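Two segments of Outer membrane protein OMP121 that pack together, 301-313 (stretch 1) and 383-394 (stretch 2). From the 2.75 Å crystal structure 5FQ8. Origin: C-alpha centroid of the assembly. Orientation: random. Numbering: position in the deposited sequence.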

# COMPACT_ATOMS: atom_id res chain seq x y z
N HIS B 301 -30.07 14.25 -36.06
CA HIS B 301 -31.01 13.85 -37.10
C HIS B 301 -32.36 14.44 -36.77
O HIS B 301 -32.79 14.38 -35.62
CB HIS B 301 -31.11 12.33 -37.22
CG HIS B 301 -31.91 11.86 -38.40
ND1 HIS B 301 -31.32 11.42 -39.57
CD2 HIS B 301 -33.24 11.73 -38.58
CE1 HIS B 301 -32.26 11.06 -40.42
NE2 HIS B 301 -33.44 11.24 -39.85
N LYS B 302 -33.01 15.02 -37.77
CA LYS B 302 -34.32 15.64 -37.59
C LYS B 302 -35.34 14.85 -38.38
O LYS B 302 -35.08 14.46 -39.52
CB LYS B 302 -34.30 17.10 -38.03
CG LYS B 302 -35.54 17.88 -37.65
CD LYS B 302 -35.35 19.38 -37.82
CE LYS B 302 -36.56 20.16 -37.30
NZ LYS B 302 -36.36 21.64 -37.29
N ALA B 303 -36.47 14.56 -37.75
CA ALA B 303 -37.55 13.82 -38.39
C ALA B 303 -38.82 14.50 -37.90
O ALA B 303 -39.39 14.12 -36.88
CB ALA B 303 -37.50 12.35 -38.05
N GLY B 304 -39.26 15.51 -38.63
CA GLY B 304 -40.48 16.17 -38.25
C GLY B 304 -40.22 17.22 -37.21
O GLY B 304 -39.25 17.97 -37.32
N ALA B 305 -41.07 17.28 -36.19
CA ALA B 305 -40.83 18.19 -35.08
C ALA B 305 -39.75 17.68 -34.14
O ALA B 305 -39.26 18.45 -33.32
CB ALA B 305 -42.12 18.43 -34.32
N LEU B 306 -39.39 16.41 -34.23
CA LEU B 306 -38.45 15.81 -33.29
C LEU B 306 -37.03 15.94 -33.80
O LEU B 306 -36.77 15.76 -34.99
CB LEU B 306 -38.77 14.34 -33.06
CG LEU B 306 -37.95 13.64 -31.97
CD1 LEU B 306 -38.89 13.08 -30.95
CD2 LEU B 306 -37.07 12.55 -32.54
N THR B 307 -36.11 16.24 -32.89
CA THR B 307 -34.69 16.25 -33.19
C THR B 307 -33.97 15.50 -32.08
O THR B 307 -34.12 15.85 -30.91
CB THR B 307 -34.15 17.67 -33.32
OG1 THR B 307 -35.10 18.46 -34.03
CG2 THR B 307 -32.85 17.66 -34.07
N PHE B 308 -33.22 14.48 -32.45
CA PHE B 308 -32.39 13.75 -31.50
C PHE B 308 -30.95 13.85 -31.94
O PHE B 308 -30.62 13.53 -33.09
CB PHE B 308 -32.86 12.29 -31.35
CG PHE B 308 -32.71 11.47 -32.59
CD1 PHE B 308 -33.73 11.39 -33.52
CD2 PHE B 308 -31.56 10.73 -32.80
CE1 PHE B 308 -33.59 10.62 -34.64
CE2 PHE B 308 -31.41 9.97 -33.92
CZ PHE B 308 -32.43 9.91 -34.85
N SER B 309 -30.09 14.31 -31.05
CA SER B 309 -28.68 14.44 -31.34
C SER B 309 -27.88 13.80 -30.22
O SER B 309 -28.40 13.54 -29.14
CB SER B 309 -28.28 15.89 -31.49
OG SER B 309 -28.66 16.61 -30.34
N SER B 310 -26.61 13.55 -30.50
CA SER B 310 -25.80 12.86 -29.51
C SER B 310 -24.33 13.10 -29.79
O SER B 310 -23.90 13.11 -30.94
CB SER B 310 -26.09 11.37 -29.51
OG SER B 310 -25.05 10.71 -28.83
N SER B 311 -23.56 13.27 -28.72
CA SER B 311 -22.13 13.52 -28.77
C SER B 311 -21.46 12.57 -27.81
O SER B 311 -21.92 12.44 -26.67
CB SER B 311 -21.82 14.98 -28.40
OG SER B 311 -20.44 15.22 -28.31
N LEU B 312 -20.40 11.89 -28.24
CA LEU B 312 -19.66 10.97 -27.38
C LEU B 312 -18.17 11.10 -27.64
O LEU B 312 -17.72 10.98 -28.78
CB LEU B 312 -20.09 9.52 -27.60
CG LEU B 312 -21.56 9.17 -27.46
CD1 LEU B 312 -21.77 7.76 -27.87
CD2 LEU B 312 -22.00 9.35 -26.05
N ASN B 313 -17.40 11.29 -26.58
CA ASN B 313 -15.99 11.62 -26.68
C ASN B 313 -15.18 10.75 -25.73
O ASN B 313 -15.61 10.51 -24.60
CB ASN B 313 -15.75 13.09 -26.35
CG ASN B 313 -16.77 14.00 -26.99
OD1 ASN B 313 -16.51 14.61 -28.00
ND2 ASN B 313 -17.95 14.09 -26.40
N ARG B 383 -10.91 8.57 -20.17
CA ARG B 383 -12.05 9.43 -19.87
C ARG B 383 -13.09 9.35 -20.97
O ARG B 383 -12.75 9.48 -22.14
CB ARG B 383 -11.61 10.89 -19.71
CG ARG B 383 -12.76 11.85 -19.54
CD ARG B 383 -12.26 13.24 -19.23
NE ARG B 383 -13.36 14.18 -19.02
CZ ARG B 383 -13.18 15.48 -18.91
NH1 ARG B 383 -11.96 15.96 -18.98
NH2 ARG B 383 -14.21 16.29 -18.73
N PHE B 384 -14.34 9.18 -20.59
CA PHE B 384 -15.45 9.17 -21.52
C PHE B 384 -16.49 10.21 -21.09
O PHE B 384 -16.90 10.22 -19.93
CB PHE B 384 -16.09 7.78 -21.61
CG PHE B 384 -17.43 7.79 -22.26
CD1 PHE B 384 -17.54 7.84 -23.63
CD2 PHE B 384 -18.58 7.79 -21.51
CE1 PHE B 384 -18.77 7.86 -24.24
CE2 PHE B 384 -19.82 7.82 -22.11
CZ PHE B 384 -19.92 7.86 -23.48
N TYR B 385 -16.90 11.06 -22.02
CA TYR B 385 -17.97 11.99 -21.71
C TYR B 385 -18.85 12.15 -22.94
O TYR B 385 -18.44 11.83 -24.05
CB TYR B 385 -17.44 13.35 -21.24
CG TYR B 385 -16.60 14.10 -22.22
CD1 TYR B 385 -15.27 13.80 -22.40
CD2 TYR B 385 -17.13 15.16 -22.94
CE1 TYR B 385 -14.50 14.51 -23.29
CE2 TYR B 385 -16.38 15.86 -23.83
CZ TYR B 385 -15.06 15.54 -24.00
OH TYR B 385 -14.29 16.25 -24.89
N GLY B 386 -20.07 12.62 -22.73
CA GLY B 386 -20.94 12.88 -23.86
C GLY B 386 -22.29 13.42 -23.45
O GLY B 386 -22.50 13.74 -22.28
N LYS B 387 -23.19 13.51 -24.42
CA LYS B 387 -24.53 13.98 -24.12
C LYS B 387 -25.54 13.37 -25.08
O LYS B 387 -25.18 12.86 -26.13
CB LYS B 387 -24.61 15.50 -24.17
CG LYS B 387 -24.74 16.06 -25.54
CD LYS B 387 -25.69 17.23 -25.53
CE LYS B 387 -26.10 17.63 -26.93
NZ LYS B 387 -26.88 18.90 -26.95
N PHE B 388 -26.80 13.42 -24.67
CA PHE B 388 -27.95 13.10 -25.50
C PHE B 388 -28.96 14.22 -25.36
O PHE B 388 -29.29 14.62 -24.24
CB PHE B 388 -28.59 11.76 -25.12
CG PHE B 388 -29.92 11.51 -25.81
CD1 PHE B 388 -29.96 10.95 -27.07
CD2 PHE B 388 -31.11 11.83 -25.20
CE1 PHE B 388 -31.15 10.71 -27.71
CE2 PHE B 388 -32.31 11.61 -25.85
CZ PHE B 388 -32.33 11.04 -27.10
N GLN B 389 -29.47 14.71 -26.47
CA GLN B 389 -30.46 15.76 -26.44
C GLN B 389 -31.62 15.37 -27.32
O GLN B 389 -31.41 14.89 -28.44
CB GLN B 389 -29.88 17.09 -26.89
CG GLN B 389 -30.80 18.23 -26.64
CD GLN B 389 -30.16 19.53 -26.96
OE1 GLN B 389 -29.27 19.99 -26.25
NE2 GLN B 389 -30.58 20.14 -28.06
N LEU B 390 -32.83 15.59 -26.82
CA LEU B 390 -34.07 15.35 -27.54
C LEU B 390 -34.82 16.67 -27.60
O LEU B 390 -35.27 17.17 -26.56
CB LEU B 390 -34.92 14.29 -26.85
CG LEU B 390 -36.22 13.92 -27.53
CD1 LEU B 390 -35.85 13.36 -28.85
CD2 LEU B 390 -36.97 12.91 -26.72
N ASP B 391 -34.94 17.24 -28.79
CA ASP B 391 -35.71 18.45 -29.01
C ASP B 391 -37.02 18.09 -29.69
O ASP B 391 -37.03 17.29 -30.62
CB ASP B 391 -34.95 19.45 -29.87
CG ASP B 391 -33.80 20.07 -29.15
OD1 ASP B 391 -34.03 20.90 -28.25
OD2 ASP B 391 -32.65 19.74 -29.51
N TYR B 392 -38.11 18.69 -29.24
CA TYR B 392 -39.41 18.44 -29.86
C TYR B 392 -40.23 19.72 -29.84
O TYR B 392 -40.63 20.18 -28.77
CB TYR B 392 -40.14 17.31 -29.17
CG TYR B 392 -41.44 16.95 -29.82
CD1 TYR B 392 -41.46 16.22 -31.00
CD2 TYR B 392 -42.66 17.33 -29.27
CE1 TYR B 392 -42.64 15.89 -31.61
CE2 TYR B 392 -43.84 17.00 -29.87
CZ TYR B 392 -43.83 16.28 -31.04
OH TYR B 392 -44.99 15.93 -31.66
N GLU B 393 -40.50 20.27 -31.02
CA GLU B 393 -41.29 21.49 -31.14
C GLU B 393 -42.76 21.14 -31.28
O GLU B 393 -43.12 20.19 -31.98
CB GLU B 393 -40.80 22.30 -32.34
CG GLU B 393 -39.35 22.72 -32.21
CD GLU B 393 -38.76 23.29 -33.48
OE1 GLU B 393 -39.49 23.39 -34.48
OE2 GLU B 393 -37.56 23.63 -33.47
N PHE B 394 -43.62 21.88 -30.58
CA PHE B 394 -45.05 21.58 -30.61
C PHE B 394 -45.86 22.84 -30.42
O PHE B 394 -45.45 23.76 -29.71
CB PHE B 394 -45.43 20.56 -29.54
CG PHE B 394 -45.21 21.05 -28.14
CD1 PHE B 394 -43.95 20.98 -27.56
CD2 PHE B 394 -46.26 21.55 -27.39
CE1 PHE B 394 -43.74 21.42 -26.28
CE2 PHE B 394 -46.06 21.99 -26.11
CZ PHE B 394 -44.80 21.92 -25.55
O HOH W 1 -31.12 17.16 -30.56

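This contact is the seam between two antiparallel strands of one sheet, held by a ladder of backbone hydrogen bonds and lined with mostly apolar side chains on one face and polar ones on the other. The strands 306-313 and 383-394 run at 169° to each other, their axes approaching to 4.6 Å. Four residue pairs are bonded in both directions. At one end, Thr 307 N to Asp 391 O and Asp 391 N to Thr 307 O are both 2.7 Å; at the other, Asn 313 N lies 2.8 Å from Tyr 385 O, and Tyr 385 N 2.9 Å from Asn 313 O. Ser 309 with Gln 389 and Ser 311 with Lys 387 lie between. Beyond Thr 307, Glu 393 N donates to Ala 305 O at 3.2 Å, carrying the ladder into the type II' turn from Ala 303 to Leu 306. Gly 304 suits that turn because, at its phi/psi of 85/-136, a CB would jam against the preceding carbonyl.

The intervening pairs bring their CA atoms closer, and their side chains, Gly 386 having none, lie on the largely apolar face. There Leu 306 CD1 meets Leu 390 CD1 at 3.7 Å, and Phe 308 CB packs 4.0 Å from the same Leu 390 CD1; such aliphatic chains need no polar partners. Leu 312 CD2 touches the edge of the Phe 384 ring, 3.6 Å from CZ. Gly 386, opposite Leu 312, leaves room for this packing: a CB there would fall 2.8 Å from Leu 312 CD2 and 2.3 Å from Ser 311 O, both clashes. Ser 310 is a small polar residue on this face, its OG making a weak hydrogen bond to Lys 387 O at 3.5 Å.

On the other face, long polar side chains link alternate residues of one strand: Lys 387 NZ donates to Gln 389 OE1 at 2.7 Å, and Gln 389 NE2 to Asp 391 OD2 at 2.6 Å. The amide of Gln 389 suits the middle position because it can accept at one end and donate at the other. The hydroxyl of Ser 309 suits its place by bonding a water, 2.5 Å from its OG, which is also within hydrogen-bonding reach of Gln 389 O at 3.1 Å and Asp 391 OD2 at 3.2 Å, and so bridges the strands.

Asn 313 has the largest area covered. Its ND2 adds a hydrogen bond to Tyr 385 O at 3.3 Å, while its CB sits over one face of the Tyr 385 ring, 3.7 Å from the centroid, a CH-pi contact.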